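Local structure of pectate lyase/Amb allergen (Acidovorax citrulli, 4HWV) at residues V237-N242 with V290-N295; K273-D278 with D299-F304; Y349-E354 with E380-S385. The protein probably cleaves pectate by lyase chemistry, as a secreted polysaccharide lyase of family 1 that binds calcium. All coordinates share one frame; numbering follows the deposited sequence. Where two conformers were deposited one is given.

Contact 1: V237-N242 with V290-N295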
loop_
_atom_site.group_PDB
_atom_site.type_symbol
_atom_site.label_atom_id
_atom_site.label_comp_id
_atom_site.label_asym_id
_atom_site.label_seq_id
_atom_site.Cartn_x
_atom_site.Cartn_y
_atom_site.Cartn_z
ATOM N N VAL A 237 -6.921 -20.699 -21.448
ATOM C CA VAL A 237 -6.104 -19.818 -20.627
ATOM C C VAL A 237 -6.025 -20.412 -19.230
ATOM O O VAL A 237 -7.063 -20.699 -18.626
ATOM C CB VAL A 237 -6.721 -18.390 -20.549
ATOM C CG1 VAL A 237 -5.916 -17.508 -19.612
ATOM C CG2 VAL A 237 -6.810 -17.749 -21.943
ATOM N N TRP A 238 -4.804 -20.593 -18.734
ATOM C CA TRP A 238 -4.579 -21.169 -17.420
ATOM C C TRP A 238 -3.785 -20.166 -16.580
ATOM O O TRP A 238 -2.628 -19.833 -16.905
ATOM C CB TRP A 238 -3.816 -22.493 -17.542
ATOM C CG TRP A 238 -3.646 -23.219 -16.227
ATOM C CD1 TRP A 238 -4.557 -23.313 -15.203
ATOM C CD2 TRP A 238 -2.479 -23.939 -15.795
ATOM N NE1 TRP A 238 -4.034 -24.066 -14.179
ATOM C CE2 TRP A 238 -2.761 -24.466 -14.514
ATOM C CE3 TRP A 238 -1.218 -24.203 -16.378
ATOM C CZ2 TRP A 238 -1.822 -25.211 -13.786
ATOM C CZ3 TRP A 238 -0.298 -24.959 -15.652
ATOM C CH2 TRP A 238 -0.596 -25.433 -14.371
ATOM N N ILE A 239 -4.438 -19.671 -15.530
ATOM C CA ILE A 239 -3.860 -18.674 -14.644
ATOM C C ILE A 239 -3.705 -19.367 -13.304
ATOM O O ILE A 239 -4.693 -19.623 -12.605
ATOM C CB ILE A 239 -4.802 -17.449 -14.543
ATOM C CG1 ILE A 239 -4.895 -16.773 -15.919
ATOM C CG2 ILE A 239 -4.354 -16.497 -13.439
ATOM C CD1 ILE A 239 -6.079 -15.818 -16.049
ATOM N N ASP A 240 -2.458 -19.690 -12.965
ATOM C CA ASP A 240 -2.189 -20.600 -11.858
ATOM C C ASP A 240 -1.071 -20.105 -10.937
ATOM O O ASP A 240 -0.006 -19.684 -11.404
ATOM C CB ASP A 240 -1.779 -21.966 -12.432
ATOM C CG ASP A 240 -1.382 -22.956 -11.350
ATOM O OD1 ASP A 240 -2.271 -23.507 -10.658
ATOM O OD2 ASP A 240 -0.156 -23.174 -11.192
ATOM N N HIS A 241 -1.292 -20.177 -9.624
ATOM C CA HIS A 241 -0.232 -19.866 -8.666
ATOM C C HIS A 241 0.305 -18.445 -8.833
ATOM O O HIS A 241 1.520 -18.207 -8.776
ATOM C CB HIS A 241 0.917 -20.889 -8.742
ATOM C CG HIS A 241 0.688 -22.133 -7.940
ATOM N ND1 HIS A 241 0.331 -23.331 -8.516
ATOM C CD2 HIS A 241 0.841 -22.380 -6.615
ATOM C CE1 HIS A 241 0.262 -24.264 -7.576
ATOM N NE2 HIS A 241 0.557 -23.711 -6.412
ATOM N N ASN A 242 -0.610 -17.485 -8.992
ATOM C CA ASN A 242 -0.244 -16.070 -9.012
ATOM C C ASN A 242 -0.879 -15.393 -7.813
ATOM O O ASN A 242 -1.774 -15.949 -7.157
ATOM C CB ASN A 242 -0.741 -15.368 -10.284
ATOM C CG ASN A 242 -0.258 -16.053 -11.537
ATOM O OD1 ASN A 242 0.915 -15.930 -11.908
ATOM N ND2 ASN A 242 -1.160 -16.784 -12.201
ATOM N N VAL A 290 -11.272 -20.923 -19.576
ATOM C CA VAL A 290 -10.319 -20.284 -18.685
ATOM C C VAL A 290 -10.372 -20.990 -17.350
ATOM O O VAL A 290 -11.451 -21.235 -16.812
ATOM C CB VAL A 290 -10.705 -18.801 -18.476
ATOM C CG1 VAL A 290 -9.694 -18.095 -17.571
ATOM C CG2 VAL A 290 -10.852 -18.104 -19.834
ATOM N N THR A 291 -9.204 -21.298 -16.801
ATOM C CA THR A 291 -9.118 -21.811 -15.432
ATOM C C THR A 291 -8.216 -20.922 -14.598
ATOM O O THR A 291 -7.081 -20.625 -15.005
ATOM C CB THR A 291 -8.589 -23.252 -15.406
ATOM O OG1 THR A 291 -9.569 -24.094 -16.022
ATOM C CG2 THR A 291 -8.337 -23.730 -13.967
ATOM N N LEU A 292 -8.719 -20.508 -13.433
ATOM C CA LEU A 292 -7.920 -19.794 -12.445
ATOM C C LEU A 292 -7.767 -20.720 -11.241
ATOM O O LEU A 292 -8.751 -21.010 -10.556
ATOM C CB LEU A 292 -8.609 -18.485 -12.032
ATOM C CG LEU A 292 -8.883 -17.526 -13.184
ATOM C CD1 LEU A 292 -10.295 -17.711 -13.736
ATOM C CD2 LEU A 292 -8.680 -16.093 -12.736
ATOM N N SER A 293 -6.547 -21.205 -11.008
ATOM C CA SER A 293 -6.297 -22.212 -9.985
ATOM C C SER A 293 -5.182 -21.764 -9.046
ATOM O O SER A 293 -4.179 -21.179 -9.478
ATOM C CB SER A 293 -5.926 -23.544 -10.643
ATOM O OG SER A 293 -4.845 -23.381 -11.552
ATOM N N ASN A 294 -5.364 -22.036 -7.756
ATOM C CA ASN A 294 -4.273 -21.911 -6.787
ATOM C C ASN A 294 -3.688 -20.503 -6.705
ATOM O O ASN A 294 -2.494 -20.348 -6.437
ATOM C CB ASN A 294 -3.151 -22.918 -7.115
ATOM C CG ASN A 294 -3.689 -24.320 -7.326
ATOM O OD1 ASN A 294 -4.418 -24.841 -6.476
ATOM N ND2 ASN A 294 -3.349 -24.931 -8.471
ATOM N N ASN A 295 -4.521 -19.490 -6.934
ATOM C CA ASN A 295 -4.077 -18.090 -6.846
ATOM C C ASN A 295 -4.468 -17.477 -5.509
ATOM O O ASN A 295 -5.371 -17.969 -4.835
ATOM C CB ASN A 295 -4.710 -17.224 -7.950
ATOM C CG ASN A 295 -4.430 -17.737 -9.340
ATOM O OD1 ASN A 295 -3.328 -17.564 -9.868
ATOM N ND2 ASN A 295 -5.429 -18.343 -9.958
#
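Asp240 OD1 is gripped from the neighbouring coil by two donors, Ser293 OG at 2.7 Å and Asn294 ND2 at 2.8 Å. The hydroxyl comes in on the anti lone pair of OD1, while the amide, whose plane stands almost perpendicular to the carboxylate (87°), meets the oxygen nearly along its C-O bond. Ser293 OG sits between the backbone N and the carbonyl carbon (chi1 54°), a position that also lets it accept from Trp238 NE1 at 2.8 Å, in a bent bond tilted out of the indole plane. The hydroxyl thus bridges indole and carboxylate. The other oxygen, OD2, accepts a hydrogen bond from His241 ND1 and pairs with Arg198 in a salt bridge, and Asn294 CB lies 3.7 Å from the centroid of the His241 ring, over its face.

Strands 237-240 and 290-293 run parallel in register, with Ile239 N bonded to Thr291 O and Ser293 N to Ile239 O. Val237, Val290, Ile239 and Leu292 occupy the other face. Where the strands end, Asn295 takes over: its ND2 reaches Ile239 O at 3.0 Å from above the carbonyl plane, and its OD1 accepts from Asn242 N at 2.9 Å and from Asn242 ND2 at 3.3 Å. The amides of Asn242 and Asn295 lie side by side, 11° apart, as in the rows of asparagines at turns of parallel beta-helices. Asn242 bonds onward to Ile200 N and Ile197 O, and Asn329 OD1 accepts from Asn295 N. With so many donors around it, the buried Asp240 carboxylate is probably held as an anion.

Contact 2: K273-D278 with D299-F304. With CA (calcium ion), chain C.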
loop_
_atom_site.group_PDB
_atom_site.type_symbol
_atom_site.label_atom_id
_atom_site.label_comp_id
_atom_site.label_asym_id
_atom_site.label_seq_id
_atom_site.Cartn_x
_atom_site.Cartn_y
_atom_site.Cartn_z
ATOM N N LYS A 273 -16.903 7.262 -4.281
ATOM C CA LYS A 273 -15.445 7.254 -4.189
ATOM C C LYS A 273 -14.837 7.353 -5.591
ATOM O O LYS A 273 -15.449 6.924 -6.589
ATOM C CB LYS A 273 -14.942 5.976 -3.510
ATOM C CG LYS A 273 -15.177 4.703 -4.322
ATOM C CD LYS A 273 -14.682 3.457 -3.605
ATOM C CE LYS A 273 -15.629 3.111 -2.465
ATOM N NZ LYS A 273 -15.088 2.053 -1.604
ATOM N N VAL A 274 -13.635 7.918 -5.675
ATOM C CA VAL A 274 -12.962 7.991 -6.951
ATOM C C VAL A 274 -12.238 6.666 -7.159
ATOM O O VAL A 274 -11.125 6.448 -6.686
ATOM C CB VAL A 274 -11.990 9.175 -7.009
ATOM C CG1 VAL A 274 -11.339 9.262 -8.376
ATOM C CG2 VAL A 274 -12.706 10.510 -6.710
ATOM N N GLN A 275 -12.909 5.785 -7.888
ATOM C CA GLN A 275 -12.451 4.421 -8.122
ATOM C C GLN A 275 -11.406 4.394 -9.229
ATOM O O GLN A 275 -11.719 4.686 -10.382
ATOM C CB GLN A 275 -13.663 3.560 -8.501
ATOM C CG GLN A 275 -13.354 2.105 -8.825
ATOM C CD GLN A 275 -12.581 1.419 -7.713
ATOM O OE1 GLN A 275 -11.342 1.380 -7.724
ATOM N NE2 GLN A 275 -13.307 0.874 -6.733
ATOM N N HIS A 276 -10.171 4.069 -8.849
ATOM C CA HIS A 276 -9.058 4.009 -9.779
ATOM C C HIS A 276 -8.776 2.598 -10.307
ATOM O O HIS A 276 -7.870 2.413 -11.131
ATOM C CB HIS A 276 -7.793 4.537 -9.096
ATOM C CG HIS A 276 -7.831 6.008 -8.804
ATOM N ND1 HIS A 276 -7.484 6.970 -9.733
ATOM C CD2 HIS A 276 -8.137 6.680 -7.667
ATOM C CE1 HIS A 276 -7.603 8.170 -9.186
ATOM N NE2 HIS A 276 -8.000 8.019 -7.935
ATOM N N HIS A 277 -9.530 1.607 -9.832
ATOM C CA HIS A 277 -9.329 0.230 -10.259
ATOM C C HIS A 277 -10.541 -0.287 -11.009
ATOM O O HIS A 277 -11.624 0.314 -10.950
ATOM C CB HIS A 277 -9.066 -0.669 -9.060
ATOM C CG HIS A 277 -7.833 -0.294 -8.314
ATOM N ND1 HIS A 277 -7.865 0.229 -7.036
ATOM C CD2 HIS A 277 -6.529 -0.332 -8.678
ATOM C CE1 HIS A 277 -6.624 0.464 -6.637
ATOM N NE2 HIS A 277 -5.799 0.144 -7.617
ATOM N N ASP A 278 -10.363 -1.400 -11.700
ATOM C CA ASP A 278 -11.481 -2.057 -12.348
ATOM C C ASP A 278 -11.456 -3.502 -11.849
ATOM O O ASP A 278 -11.605 -3.728 -10.649
ATOM C CB ASP A 278 -11.452 -1.932 -13.882
ATOM C CG ASP A 278 -12.802 -2.251 -14.503
ATOM O OD1 ASP A 278 -13.823 -1.883 -13.894
ATOM O OD2 ASP A 278 -12.840 -2.859 -15.591
ATOM N N ASP A 299 -7.489 -7.843 -1.470
ATOM C CA ASP A 299 -7.497 -6.383 -1.343
ATOM C C ASP A 299 -7.884 -5.690 -2.650
ATOM O O ASP A 299 -7.076 -5.053 -3.333
ATOM C CB ASP A 299 -6.164 -5.882 -0.789
ATOM C CG ASP A 299 -5.950 -6.337 0.638
ATOM O OD1 ASP A 299 -6.697 -5.874 1.520
ATOM O OD2 ASP A 299 -5.102 -7.199 0.874
ATOM N N HIS A 300 -9.169 -5.793 -2.960
ATOM C CA HIS A 300 -9.690 -5.253 -4.199
ATOM C C HIS A 300 -11.205 -5.237 -4.109
ATOM O O HIS A 300 -11.796 -6.049 -3.371
ATOM C CB HIS A 300 -9.221 -6.129 -5.365
ATOM C CG HIS A 300 -9.695 -5.662 -6.699
ATOM N ND1 HIS A 300 -8.986 -4.754 -7.464
ATOM C CD2 HIS A 300 -10.797 -5.989 -7.413
ATOM C CE1 HIS A 300 -9.646 -4.530 -8.585
ATOM N NE2 HIS A 300 -10.739 -5.275 -8.585
ATOM N N ASP A 301 -11.840 -4.320 -4.843
ATOM C CA ASP A 301 -13.288 -4.185 -4.794
ATOM C C ASP A 301 -13.980 -5.200 -5.727
ATOM O O ASP A 301 -14.465 -6.249 -5.263
ATOM C CB ASP A 301 -13.685 -2.730 -5.107
ATOM C CG ASP A 301 -15.145 -2.468 -4.911
ATOM O OD1 ASP A 301 -15.943 -3.421 -4.825
ATOM O OD2 ASP A 301 -15.506 -1.276 -4.844
ATOM N N LYS A 302 -14.015 -4.911 -7.031
ATOM C CA LYS A 302 -14.782 -5.712 -7.985
ATOM C C LYS A 302 -13.868 -6.734 -8.644
ATOM O O LYS A 302 -13.141 -6.422 -9.593
ATOM C CB LYS A 302 -15.419 -4.801 -9.030
ATOM C CG LYS A 302 -16.368 -3.804 -8.382
ATOM C CD LYS A 302 -16.855 -2.736 -9.338
ATOM C CE LYS A 302 -17.687 -1.692 -8.603
ATOM N NZ LYS A 302 -18.108 -0.557 -9.480
ATOM N N ALA A 303 -13.896 -7.969 -8.152
ATOM C CA ALA A 303 -12.839 -8.921 -8.512
ATOM C C ALA A 303 -12.920 -9.516 -9.932
ATOM O O ALA A 303 -11.962 -9.392 -10.712
ATOM C CB ALA A 303 -12.786 -10.021 -7.480
ATOM N N PHE A 304 -14.025 -10.197 -10.240
ATOM C CA PHE A 304 -14.139 -10.961 -11.486
ATOM C C PHE A 304 -15.475 -10.701 -12.170
ATOM O O PHE A 304 -16.518 -11.169 -11.704
ATOM C CB PHE A 304 -14.008 -12.469 -11.222
ATOM C CG PHE A 304 -12.874 -12.818 -10.321
ATOM C CD1 PHE A 304 -11.571 -12.698 -10.765
ATOM C CD2 PHE A 304 -13.103 -13.273 -9.029
ATOM C CE1 PHE A 304 -10.495 -13.004 -9.926
ATOM C CE2 PHE A 304 -12.054 -13.577 -8.185
ATOM C CZ PHE A 304 -10.743 -13.449 -8.633
HETATM CA CA CA C . -12.368 -4.948 -16.732
HETATM O O HOH W 1 -13.737 -0.102 -3.036
HETATM O O HOH W 2 -16.255 1.257 -6.914
HETATM O O HOH W 3 -12.531 -2.620 -8.249
HETATM O O HOH W 4 -14.690 -4.146 -17.742
HETATM O O HOH W 5 -13.210 -6.100 -19.000
HETATM O O HOH W 6 -11.459 -3.153 -18.451
#
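His300 and Asp278 meet where two irregular chain segments approach without strand pairing: 299-304 turns corners at Asp299 and Asp301, and the closest pair of CA atoms, Asp278 and Lys302, is 6.6 Å apart. The direct polar link is a weak one, from His300 NE2 to Asp278 O at 2.7 Å, with an angle of only 120° at the hydrogen. The same N-H also points to Lys302 O, 2.8 Å from His300 NE2 and in the imidazole plane, although the ring nitrogen stands well above the plane of that carbonyl. It is thus bifurcated, weakly toward Asp278 O, while ND1 is bonded to Asp246. His277 CB rests 3.9 Å from His300 CE1, and both nitrogens of the His277 ring are engaged by aspartates, Asp251 and Asp204.

Waters join the segments further. One donates to Asp278 O and accepts from Lys302 N; another bridges Lys273 NZ and Asp301 OD2, which stay 4.7 Å apart, and Asp301 OD1 is hydrogen-bonded to Gln336 NE2. Gln275, bent at chi2 (54°), folds back so that its OE1 accepts the backbone N of His277 at 2.8 Å, and its NE2 is bonded to Asp251.

CB of Asp278 points away from 299-304, and with CG anti to the backbone N (chi1 -163°) OD2 binds the calcium ion at 2.4 Å. Three waters, Asp227 and Asp282 also bind the metal. A loop carrying a calcium aspartate thus packs on a corner of the parallel beta-helix, consistent with the calcium site of family 1 lyases. This loop, between strands 265-266 and 281-283, touches the corner between strands 296-300 and 302-306 at Gln275, His277 and Asp278, and through water at Lys273, while strand 334-336 packs against His300, Asp301 and Lys302.

Contact 3: Y349-E354 with E380-S385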
loop_
_atom_site.group_PDB
_atom_site.type_symbol
_atom_site.label_atom_id
_atom_site.label_comp_id
_atom_site.label_asym_id
_atom_site.label_seq_id
_atom_site.Cartn_x
_atom_site.Cartn_y
_atom_site.Cartn_z
ATOM N N TYR A 349 -14.912 -24.327 -7.234
ATOM C CA TYR A 349 -14.778 -25.374 -6.236
ATOM C C TYR A 349 -13.534 -25.231 -5.378
ATOM O O TYR A 349 -12.498 -24.784 -5.848
ATOM C CB TYR A 349 -14.864 -26.783 -6.856
ATOM C CG TYR A 349 -13.726 -27.262 -7.743
ATOM C CD1 TYR A 349 -13.692 -26.965 -9.106
ATOM C CD2 TYR A 349 -12.714 -28.082 -7.235
ATOM C CE1 TYR A 349 -12.680 -27.463 -9.919
ATOM C CE2 TYR A 349 -11.695 -28.562 -8.046
ATOM C CZ TYR A 349 -11.687 -28.252 -9.376
ATOM O OH TYR A 349 -10.666 -28.734 -10.186
ATOM N N ASN A 350 -13.661 -25.578 -4.100
ATOM C CA ASN A 350 -12.501 -25.597 -3.209
ATOM C C ASN A 350 -11.759 -24.261 -3.198
ATOM O O ASN A 350 -10.527 -24.223 -3.282
ATOM C CB ASN A 350 -11.517 -26.723 -3.568
ATOM C CG ASN A 350 -12.046 -28.124 -3.271
ATOM O OD1 ASN A 350 -11.614 -29.065 -3.914
ATOM N ND2 ASN A 350 -12.920 -28.277 -2.258
ATOM N N ASN A 351 -12.511 -23.171 -3.106
ATOM C CA ASN A 351 -11.907 -21.868 -2.847
ATOM C C ASN A 351 -12.144 -21.477 -1.390
ATOM O O ASN A 351 -13.082 -21.968 -0.757
ATOM C CB ASN A 351 -12.505 -20.807 -3.769
ATOM C CG ASN A 351 -12.344 -21.165 -5.218
ATOM O OD1 ASN A 351 -11.240 -21.090 -5.773
ATOM N ND2 ASN A 351 -13.433 -21.609 -5.841
ATOM N N TYR A 352 -11.263 -20.630 -0.865
ATOM C CA TYR A 352 -11.395 -20.102 0.488
ATOM C C TYR A 352 -11.629 -18.603 0.395
ATOM O O TYR A 352 -10.747 -17.853 -0.041
ATOM C CB TYR A 352 -10.120 -20.373 1.285
ATOM C CG TYR A 352 -10.090 -19.764 2.669
ATOM C CD1 TYR A 352 -11.244 -19.643 3.436
ATOM C CD2 TYR A 352 -8.894 -19.349 3.229
ATOM C CE1 TYR A 352 -11.205 -19.098 4.708
ATOM C CE2 TYR A 352 -8.846 -18.798 4.502
ATOM C CZ TYR A 352 -10.008 -18.683 5.234
ATOM O OH TYR A 352 -9.970 -18.165 6.510
ATOM N N TYR A 353 -12.826 -18.180 0.793
ATOM C CA TYR A 353 -13.186 -16.773 0.885
ATOM C C TYR A 353 -12.959 -16.317 2.312
ATOM O O TYR A 353 -13.416 -16.968 3.255
ATOM C CB TYR A 353 -14.664 -16.598 0.581
ATOM C CG TYR A 353 -15.111 -16.937 -0.821
ATOM C CD1 TYR A 353 -15.354 -18.261 -1.219
ATOM C CD2 TYR A 353 -15.352 -15.922 -1.743
ATOM C CE1 TYR A 353 -15.812 -18.544 -2.506
ATOM C CE2 TYR A 353 -15.799 -16.196 -3.021
ATOM C CZ TYR A 353 -16.043 -17.501 -3.399
ATOM O OH TYR A 353 -16.497 -17.776 -4.668
ATOM N N GLU A 354 -12.292 -15.183 2.471
ATOM C CA GLU A 354 -11.937 -14.684 3.784
ATOM C C GLU A 354 -12.048 -13.169 3.814
ATOM O O GLU A 354 -11.327 -12.471 3.086
ATOM C CB GLU A 354 -10.510 -15.117 4.148
ATOM C CG GLU A 354 -10.064 -14.662 5.536
ATOM C CD GLU A 354 -8.628 -15.033 5.890
ATOM O OE1 GLU A 354 -7.877 -15.483 4.999
ATOM O OE2 GLU A 354 -8.254 -14.854 7.062
ATOM N N GLU A 380 -18.917 -25.927 -5.452
ATOM C CA GLU A 380 -18.721 -27.118 -4.623
ATOM C C GLU A 380 -17.606 -26.942 -3.604
ATOM O O GLU A 380 -16.491 -26.540 -3.957
ATOM C CB GLU A 380 -18.401 -28.340 -5.495
ATOM C CG GLU A 380 -19.584 -28.787 -6.348
ATOM C CD GLU A 380 -19.213 -29.754 -7.447
ATOM O OE1 GLU A 380 -18.192 -29.524 -8.120
ATOM O OE2 GLU A 380 -19.964 -30.728 -7.649
ATOM N N ASN A 381 -17.906 -27.300 -2.354
ATOM C CA ASN A 381 -16.892 -27.379 -1.298
ATOM C C ASN A 381 -16.028 -26.124 -1.178
ATOM O O ASN A 381 -14.799 -26.191 -1.072
ATOM C CB ASN A 381 -16.035 -28.648 -1.437
ATOM C CG ASN A 381 -16.851 -29.920 -1.247
ATOM O OD1 ASN A 381 -18.081 -29.929 -1.388
ATOM N ND2 ASN A 381 -16.156 -31.009 -0.953
ATOM N N ASN A 382 -16.698 -24.981 -1.186
ATOM C CA ASN A 382 -16.043 -23.708 -0.905
ATOM C C ASN A 382 -16.204 -23.399 0.578
ATOM O O ASN A 382 -17.265 -23.669 1.165
ATOM C CB ASN A 382 -16.663 -22.584 -1.733
ATOM C CG ASN A 382 -16.451 -22.790 -3.227
ATOM O OD1 ASN A 382 -15.357 -22.562 -3.736
ATOM N ND2 ASN A 382 -17.494 -23.232 -3.932
ATOM N N VAL A 383 -15.162 -22.820 1.169
ATOM C CA VAL A 383 -15.196 -22.381 2.560
ATOM C C VAL A 383 -15.200 -20.871 2.621
ATOM O O VAL A 383 -14.424 -20.228 1.926
ATOM C CB VAL A 383 -13.984 -22.903 3.328
ATOM C CG1 VAL A 383 -13.947 -22.322 4.751
ATOM C CG2 VAL A 383 -13.988 -24.410 3.350
ATOM N N VAL A 384 -16.076 -20.326 3.462
ATOM C CA VAL A 384 -16.180 -18.894 3.656
ATOM C C VAL A 384 -15.990 -18.561 5.135
ATOM O O VAL A 384 -16.708 -19.084 5.996
ATOM C CB VAL A 384 -17.562 -18.354 3.168
ATOM C CG1 VAL A 384 -17.647 -16.831 3.329
ATOM C CG2 VAL A 384 -17.835 -18.785 1.738
ATOM N N SER A 385 -15.004 -17.714 5.412
ATOM C CA SER A 385 -14.836 -17.119 6.731
ATOM C C SER A 385 -15.180 -15.651 6.599
ATOM O O SER A 385 -14.436 -14.895 5.978
ATOM C CB SER A 385 -13.390 -17.237 7.196
ATOM O OG SER A 385 -13.201 -16.500 8.393
#
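Tyr352 and Tyr353 meet strand 383-385 by their edges, each with Val383 O in the plane of its ring, at 3.6 Å from Tyr352 CD1 and 3.8 Å from Tyr353 CD1. Glu354 CB lies on one face of the Tyr352 ring, toward the rim; Ser385 CB lies at its edge, and Val383 CG1 packs 4.0 Å from Tyr352 CD1. The ring reaches them because CG is anti to the backbone N (chi1 175°). On the other side of the sheet Tyr353 CD1 packs 3.9 Å from Val384 CG2, and Asn382 CB lies at the edge of its ring. The Tyr349 ring stacks with His327 and His347 and has Asn350 OD1 in plane at its edge.

Just before 352-354 and 383-385, Asn351 and Asn382 set their amides side by side and nearly coplanar, 7° apart. Asn382 OD1 is gripped twice, by the backbone N and by ND2 of Asn351, each at 3.0 Å. Asn351 ND2 bonds onward to Phe326 O and Asn382 ND2 to Leu348 O, consistent with the row of asparagines inside a turn of the parallel beta-helix. Asn350 ND2 reaches Asn381 O at 3.0 Å, tilted from the carbonyl plane, and Asn350 OD1 accepts from Glu465 N. From there Val383 N to Asn351 O, Tyr353 N to Val383 O and Ser385 N to Tyr353 O continue the parallel pairing.

Strand 345-356 lies between 376-387 and the preceding coil, which contributes strands 324-327 and 330-332. Helix 470-477 packs against Tyr352 and Asn350, whereas Met369 of strand 369-371 touches Tyr353 and Asn382.

Overall arrangement
All three contacts belong to the right-handed parallel beta-helix. Contacts 1 and 3 join successive coils by in-register parallel strands, and both carry an asparagine pair at a turn; their centres lie about 16 Å apart. Contact 1 is nearly all buried and adds a carboxylate-centred polar network, whereas contact 3, farther from the middle of the chain, has more partly exposed residues and adds tyrosine edges and valines to its asparagine bonds. Contact 2, close to the middle of the chain and with four of its six touching residues buried, differs in kind: a loop meets a corner through one weak direct bond and bridging waters, and it alone holds a calcium ligand. Contacts 1 and 2 are linked through consecutive strands, 290-293 and 296-300.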